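Local coordinates for Alr4995 protein (Nostoc sp., PDB 6LRF) that acts as a bifunctional arginine dihydrolase and ornithine cyclodeaminase, hydrolysing arginine to ornithine and probably converting ornithine onward to proline, at residues Gly73-Asp78 with Glu99-Asn104; His529-Asn534 with Leu558-Thr563; Gly568-Gly573 with Glu586-Gln591. One frame throughout, in Å; residues are numbered along the deposited sequence.

Contact 1. Residues Gly73-Asp78 with Glu99-Asn104; sequences GLVLGD and EWFEGN
F101 carries the helix side of this contact alone, reaching to the backbone of G73 and the side chain of V75. Its CB points toward the strand, and CG stands anti to the carbonyl carbon (chi1 -77°), which carries the ring off the helix toward residues 73-75. CB and CG themselves meet neither residue. Contact begins further out along the ring. CE1, on one flank, meets V75 CG2 at 3.8 Å, the two side chains crossing at a slant. On the other flank CE2 comes within 4.2 Å of G73 N, which lies at the ring edge, near its plane. CZ, at the tip, lies between G73 N and V75 CG2. With no side chain on G73, the ring can lie close to the strand's main chain. V75 gives the methyl beside its own backbone N. Just past the end of the helix, N104 ND2 turns back to W100 O in a 3.0 Å hydrogen bond and sits over the centre of the indole, 3.3 Å above its plane. V80, L82 and V108 also touch F101, so the phenyl is shared with the strands that helix 93-103 connects, in a beta-alpha-beta crossover from 79-82 to the parallel 107-109. No hydrogen bond spans the two segments, and the backbone of G73 pairs with A120; the join rests on buried van der Waals contact, which depends on close fit rather than bond direction.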
# COMPACT_ATOMS: atom_id res chain seq x y z
N GLY B 73 25.55 42.71 22.15
CA GLY B 73 24.34 43.47 22.28
C GLY B 73 24.06 44.15 20.95
O GLY B 73 24.71 43.87 19.95
N LEU B 74 23.10 45.06 20.95
CA LEU B 74 22.65 45.70 19.72
C LEU B 74 22.84 47.20 19.85
O LEU B 74 22.33 47.81 20.79
CB LEU B 74 21.18 45.37 19.47
CG LEU B 74 20.52 46.23 18.39
CD1 LEU B 74 21.14 45.94 17.05
CD2 LEU B 74 19.04 45.95 18.37
N VAL B 75 23.55 47.80 18.91
CA VAL B 75 23.92 49.20 19.02
C VAL B 75 23.18 50.07 18.01
O VAL B 75 23.15 49.76 16.83
CB VAL B 75 25.45 49.38 18.82
CG1 VAL B 75 25.81 50.86 18.69
CG2 VAL B 75 26.21 48.71 19.95
N LEU B 76 22.59 51.17 18.48
CA LEU B 76 22.10 52.21 17.57
C LEU B 76 22.37 53.59 18.17
O LEU B 76 21.85 53.89 19.24
CB LEU B 76 20.60 52.05 17.29
CG LEU B 76 20.03 53.06 16.29
CD1 LEU B 76 20.72 52.95 14.93
CD2 LEU B 76 18.52 52.93 16.14
N GLY B 77 23.14 54.42 17.48
CA GLY B 77 23.50 55.72 18.01
C GLY B 77 24.30 55.57 19.31
O GLY B 77 25.28 54.83 19.37
N ASP B 78 23.86 56.26 20.35
CA ASP B 78 24.53 56.17 21.65
C ASP B 78 23.86 55.13 22.57
O ASP B 78 24.23 55.00 23.73
CB ASP B 78 24.55 57.54 22.35
CG ASP B 78 25.29 58.63 21.53
OD1 ASP B 78 24.92 59.81 21.67
OD2 ASP B 78 26.23 58.31 20.76
N GLU B 99 30.62 45.99 30.59
CA GLU B 99 31.76 46.82 30.99
C GLU B 99 32.32 47.56 29.79
O GLU B 99 32.59 48.75 29.87
CB GLU B 99 32.87 45.98 31.62
CG GLU B 99 34.00 46.82 32.21
CD GLU B 99 35.10 45.97 32.82
OE1 GLU B 99 35.76 45.23 32.05
OE2 GLU B 99 35.27 46.01 34.07
N TRP B 100 32.51 46.87 28.68
CA TRP B 100 33.02 47.55 27.51
C TRP B 100 32.07 48.67 27.06
O TRP B 100 32.50 49.78 26.78
CB TRP B 100 33.28 46.58 26.35
CG TRP B 100 34.00 47.29 25.23
CD1 TRP B 100 35.36 47.37 25.04
CD2 TRP B 100 33.40 48.06 24.18
NE1 TRP B 100 35.63 48.13 23.92
CE2 TRP B 100 34.45 48.57 23.38
CE3 TRP B 100 32.08 48.37 23.83
CZ2 TRP B 100 34.22 49.36 22.26
CZ3 TRP B 100 31.85 49.16 22.72
CH2 TRP B 100 32.91 49.65 21.94
N PHE B 101 30.77 48.38 27.00
CA PHE B 101 29.82 49.35 26.49
C PHE B 101 29.80 50.61 27.35
O PHE B 101 29.88 51.73 26.83
CB PHE B 101 28.41 48.75 26.40
CG PHE B 101 28.20 47.84 25.21
CD1 PHE B 101 28.53 48.26 23.93
CD2 PHE B 101 27.67 46.56 25.38
CE1 PHE B 101 28.34 47.43 22.84
CE2 PHE B 101 27.48 45.72 24.28
CZ PHE B 101 27.82 46.16 23.02
N GLU B 102 29.69 50.42 28.67
CA GLU B 102 29.60 51.54 29.59
C GLU B 102 30.90 52.36 29.60
O GLU B 102 30.85 53.58 29.62
CB GLU B 102 29.23 51.05 30.98
CG GLU B 102 27.74 50.72 31.04
CD GLU B 102 27.23 50.31 32.41
OE1 GLU B 102 28.03 49.78 33.23
OE2 GLU B 102 26.02 50.50 32.66
N GLY B 103 32.04 51.69 29.52
CA GLY B 103 33.32 52.38 29.44
C GLY B 103 33.56 53.07 28.11
O GLY B 103 34.53 53.79 27.94
N ASN B 104 32.67 52.84 27.15
CA ASN B 104 32.77 53.54 25.88
C ASN B 104 31.59 54.47 25.64
O ASN B 104 31.30 54.82 24.50
CB ASN B 104 32.94 52.56 24.73
CG ASN B 104 34.37 52.08 24.58
OD1 ASN B 104 35.11 52.57 23.72
ND2 ASN B 104 34.78 51.13 25.42

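Contact 2. Residues His529-Asn534 with Leu558-Thr563; sequences HDIEQN and LKVINT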
# COMPACT_ATOMS: atom_id res chain seq x y z
N HIS B 529 -4.65 25.59 -5.03
CA HIS B 529 -3.41 25.24 -4.33
C HIS B 529 -2.19 25.90 -4.96
O HIS B 529 -1.29 26.34 -4.25
CB HIS B 529 -3.22 23.72 -4.31
CG HIS B 529 -4.10 23.03 -3.32
ND1 HIS B 529 -3.67 22.72 -2.04
CD2 HIS B 529 -5.39 22.62 -3.40
CE1 HIS B 529 -4.66 22.13 -1.39
NE2 HIS B 529 -5.71 22.06 -2.19
N ASP B 530 -2.15 25.95 -6.29
CA ASP B 530 -1.05 26.59 -6.99
C ASP B 530 -1.01 28.07 -6.65
O ASP B 530 0.06 28.63 -6.35
CB ASP B 530 -1.18 26.41 -8.50
CG ASP B 530 -0.18 27.25 -9.28
OD1 ASP B 530 1.05 26.96 -9.22
OD2 ASP B 530 -0.62 28.18 -9.99
N ILE B 531 -2.17 28.71 -6.68
CA ILE B 531 -2.22 30.13 -6.39
C ILE B 531 -1.88 30.36 -4.91
O ILE B 531 -1.10 31.23 -4.60
CB ILE B 531 -3.57 30.71 -6.77
CG1 ILE B 531 -3.73 30.63 -8.29
CG2 ILE B 531 -3.67 32.16 -6.30
CD1 ILE B 531 -5.09 31.05 -8.83
N GLU B 532 -2.41 29.53 -4.01
CA GLU B 532 -2.09 29.67 -2.59
C GLU B 532 -0.58 29.54 -2.32
O GLU B 532 -0.01 30.33 -1.58
CB GLU B 532 -2.84 28.63 -1.75
CG GLU B 532 -2.76 28.91 -0.25
CD GLU B 532 -3.18 27.71 0.60
OE1 GLU B 532 -3.80 26.75 0.07
OE2 GLU B 532 -2.86 27.72 1.80
N GLN B 533 0.05 28.53 -2.92
CA GLN B 533 1.47 28.29 -2.69
C GLN B 533 2.29 29.48 -3.16
O GLN B 533 3.30 29.83 -2.54
CB GLN B 533 1.93 27.02 -3.40
CG GLN B 533 3.44 27.01 -3.76
CD GLN B 533 3.84 25.83 -4.67
OE1 GLN B 533 3.99 24.70 -4.20
NE2 GLN B 533 4.02 26.09 -5.97
N ASN B 534 1.85 30.12 -4.23
CA ASN B 534 2.62 31.19 -4.83
C ASN B 534 2.34 32.55 -4.20
O ASN B 534 3.23 33.39 -4.13
CB ASN B 534 2.37 31.24 -6.34
CG ASN B 534 3.18 30.19 -7.08
OD1 ASN B 534 4.34 30.42 -7.41
ND2 ASN B 534 2.59 29.01 -7.29
N LEU B 558 -9.23 29.79 1.87
CA LEU B 558 -10.44 30.57 1.64
C LEU B 558 -10.12 32.00 1.21
O LEU B 558 -10.84 32.57 0.38
CB LEU B 558 -11.30 30.59 2.91
CG LEU B 558 -12.39 29.52 2.98
CD1 LEU B 558 -13.49 29.83 1.96
CD2 LEU B 558 -11.79 28.14 2.74
N LYS B 559 -9.06 32.59 1.78
CA LYS B 559 -8.64 33.93 1.36
C LYS B 559 -8.33 33.97 -0.11
O LYS B 559 -8.70 34.91 -0.82
CB LYS B 559 -7.41 34.41 2.14
CG LYS B 559 -6.73 35.61 1.51
CD LYS B 559 -5.75 36.29 2.46
CE LYS B 559 -5.35 37.66 1.93
NZ LYS B 559 -4.75 38.52 3.00
N VAL B 560 -7.62 32.96 -0.59
CA VAL B 560 -7.25 32.92 -1.99
C VAL B 560 -8.49 32.81 -2.86
O VAL B 560 -8.61 33.49 -3.89
CB VAL B 560 -6.28 31.74 -2.29
CG1 VAL B 560 -6.19 31.49 -3.80
CG2 VAL B 560 -4.91 32.02 -1.69
N ILE B 561 -9.43 31.96 -2.45
CA ILE B 561 -10.63 31.75 -3.25
C ILE B 561 -11.43 33.04 -3.31
O ILE B 561 -11.83 33.49 -4.39
CB ILE B 561 -11.49 30.61 -2.68
CG1 ILE B 561 -10.75 29.27 -2.93
CG2 ILE B 561 -12.88 30.61 -3.33
CD1 ILE B 561 -11.41 28.06 -2.27
N ASN B 562 -11.64 33.65 -2.15
CA ASN B 562 -12.34 34.93 -2.08
C ASN B 562 -11.67 36.05 -2.91
O ASN B 562 -12.34 36.84 -3.56
CB ASN B 562 -12.46 35.40 -0.63
CG ASN B 562 -13.49 36.47 -0.47
OD1 ASN B 562 -14.66 36.24 -0.76
ND2 ASN B 562 -13.07 37.66 -0.02
N THR B 563 -10.35 36.10 -2.88
CA THR B 563 -9.62 37.13 -3.62
C THR B 563 -9.78 36.96 -5.13
O THR B 563 -10.00 37.93 -5.86
CB THR B 563 -8.12 37.11 -3.22
OG1 THR B 563 -8.01 37.39 -1.83
CG2 THR B 563 -7.33 38.14 -4.00
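The first torsions of V560 and I531 bring their branches together. V560 has CG1 anti to the backbone N (chi1 165°), and this turns CG1 to I531 and CG2 to E532, two successive residues on the facing helix. I531 CG2 is likewise anti to its own N, and it comes to 3.6 Å from V560 CG1. V560 CG2 lies instead against the backbone of E532, 3.8 Å from E532 CA, and brushes CB and CG of a side chain that runs at about a right angle to the valine. Beyond CG the glutamate is extended, and its buried carboxylate is taken up elsewhere: OE2 bonds T538 OG1, while OE1 bonds L540 N and H557 ND1. Each helix also doubles up on a carbonyl. N534 ND2 reaches D530 O in a nearly straight 2.7 Å bond, from the face opposite that used by N534 N; T563 OG1 joins T563 N on K559 O in the same two-faced way, at 2.8 Å. Helices 524-536 and 554-567 thus meet where V560 packs against I531 and E532, within the long connection between strands 519-523 and 594-597, neighbours in a parallel sheet of order 3-2-1-4-5-6, the hallmark of the Rossmann fold.

Contact 3. Residues Gly568-Gly573 with Glu586-Gln591; sequences GSIAKG and ECVRNQ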
# COMPACT_ATOMS: atom_id res chain seq x y z
N GLY B 568 -12.42 38.39 -10.22
CA GLY B 568 -13.38 37.90 -11.20
C GLY B 568 -12.85 36.81 -12.11
O GLY B 568 -13.62 36.15 -12.79
N SER B 569 -11.53 36.64 -12.15
CA SER B 569 -10.90 35.55 -12.88
C SER B 569 -9.45 35.45 -12.47
O SER B 569 -8.87 36.41 -11.96
CB SER B 569 -11.00 35.75 -14.40
OG SER B 569 -10.08 36.74 -14.84
N ILE B 570 -8.87 34.28 -12.71
CA ILE B 570 -7.44 34.10 -12.54
C ILE B 570 -6.65 35.10 -13.40
O ILE B 570 -5.65 35.65 -12.94
CB ILE B 570 -7.02 32.66 -12.91
CG1 ILE B 570 -7.61 31.67 -11.89
CG2 ILE B 570 -5.50 32.52 -12.94
CD1 ILE B 570 -7.44 30.21 -12.30
N ALA B 571 -7.11 35.34 -14.63
CA ALA B 571 -6.37 36.21 -15.55
C ALA B 571 -6.29 37.64 -15.03
O ALA B 571 -5.25 38.30 -15.17
CB ALA B 571 -7.00 36.18 -16.92
N LYS B 572 -7.38 38.13 -14.44
CA LYS B 572 -7.40 39.46 -13.85
C LYS B 572 -6.55 39.51 -12.58
O LYS B 572 -5.96 40.55 -12.26
CB LYS B 572 -8.84 39.90 -13.58
CG LYS B 572 -9.58 40.22 -14.88
CD LYS B 572 -10.93 40.86 -14.68
CE LYS B 572 -11.56 41.21 -16.03
NZ LYS B 572 -13.01 41.59 -15.92
N GLY B 573 -6.45 38.39 -11.88
CA GLY B 573 -5.56 38.28 -10.74
C GLY B 573 -4.10 38.41 -11.14
O GLY B 573 -3.29 38.97 -10.41
N GLU B 586 1.88 31.10 -15.32
CA GLU B 586 2.54 30.82 -16.59
C GLU B 586 1.54 30.55 -17.71
O GLU B 586 1.79 30.91 -18.86
CB GLU B 586 3.50 29.63 -16.47
CG GLU B 586 4.72 29.86 -15.55
CD GLU B 586 5.59 31.08 -15.94
OE1 GLU B 586 5.45 31.62 -17.07
OE2 GLU B 586 6.42 31.49 -15.10
N CYS B 587 0.40 29.92 -17.38
CA CYS B 587 -0.62 29.69 -18.41
C CYS B 587 -1.16 31.02 -18.93
O CYS B 587 -1.32 31.21 -20.14
CB CYS B 587 -1.79 28.83 -17.89
SG CYS B 587 -1.36 27.10 -17.69
N VAL B 588 -1.43 31.94 -18.02
CA VAL B 588 -1.94 33.24 -18.43
C VAL B 588 -0.87 34.02 -19.23
O VAL B 588 -1.15 34.52 -20.31
CB VAL B 588 -2.44 34.07 -17.23
CG1 VAL B 588 -2.76 35.50 -17.65
CG2 VAL B 588 -3.68 33.41 -16.60
N ARG B 589 0.35 34.06 -18.72
CA ARG B 589 1.40 34.86 -19.36
C ARG B 589 1.82 34.33 -20.73
O ARG B 589 2.20 35.09 -21.62
CB ARG B 589 2.63 34.96 -18.46
CG ARG B 589 2.55 36.07 -17.40
CD ARG B 589 2.62 37.49 -18.01
NE ARG B 589 2.78 38.51 -16.97
CZ ARG B 589 1.83 39.38 -16.61
NH1 ARG B 589 0.65 39.37 -17.21
NH2 ARG B 589 2.08 40.27 -15.64
N ASN B 590 1.74 33.02 -20.91
CA ASN B 590 2.13 32.43 -22.18
C ASN B 590 0.94 32.04 -23.05
O ASN B 590 1.09 31.43 -24.10
CB ASN B 590 3.04 31.24 -21.94
CG ASN B 590 4.35 31.63 -21.28
OD1 ASN B 590 5.32 32.01 -21.95
ND2 ASN B 590 4.39 31.56 -19.96
N GLN B 591 -0.25 32.42 -22.60
CA GLN B 591 -1.49 32.15 -23.32
C GLN B 591 -1.68 30.67 -23.65
O GLN B 591 -2.01 30.31 -24.77
CB GLN B 591 -1.54 32.99 -24.59
CG GLN B 591 -1.28 34.47 -24.31
CD GLN B 591 -0.61 35.15 -25.47
OE1 GLN B 591 -1.24 35.38 -26.51
NE2 GLN B 591 0.68 35.46 -25.32
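Apolar contact between V588 and the pair I570 and A571 is the direct contact between the two segments. A single methyl does the work: with CG1 anti to the backbone N (chi1 171°), V588 CG2 stands anti to the carbonyl carbon and approaches A571 CA to 4.0 Å. The same methyl lies 4.2 Å from I570 CG2, at an oblique angle between the two side chains, and slightly farther from A571 CB. I570 also rests on L596 of the edge strand 594-597. Hydrogen bonds serve the helix ends instead. S569 is the N-cap of helix 570-575, its OG accepting from K572 N at 3.1 Å, and D608 OD1 accepts from I570 N. At the far end of helix 583-589, N590 ND2 returns to E586 O at 2.9 Å, joining N590 N on that carbonyl. Q591, with positive phi, is the C-prime residue of a Schellman motif, its N bonded to V588 O at 3.2 Å. Of charged groups, E586 forms a salt bridge with R513. The chemistry is therefore divided: polar groups cap the start of helix 570-575 and the end of helix 583-589, and V588, also touched by V574, packs one helix on the other without hydrogen bonds between the segments.

Overall arrangement
From the N terminus, contact 1 comes first, returning helix 93-103 to strand 73-76 across twenty intervening residues in the region related to dimethylarginine dimethylhydrolase. Contact 2 opens only much later, closing the span 535-557 in the Rossmann region, and contact 3 follows at once, closing the shorter span 574-585. The three stand in series: none nests in or crosses another. Contact 1 lies across the chain's centre from the others, with centres about 47 Å from contact 2 and 54 Å from contact 3. Contacts 2 and 3 are neighbours, touching where I531 CD1 meets I570 CG1 at 4.0 Å, so that helices 524-536, 554-567, 570-575 and 583-589 form one continuous cluster.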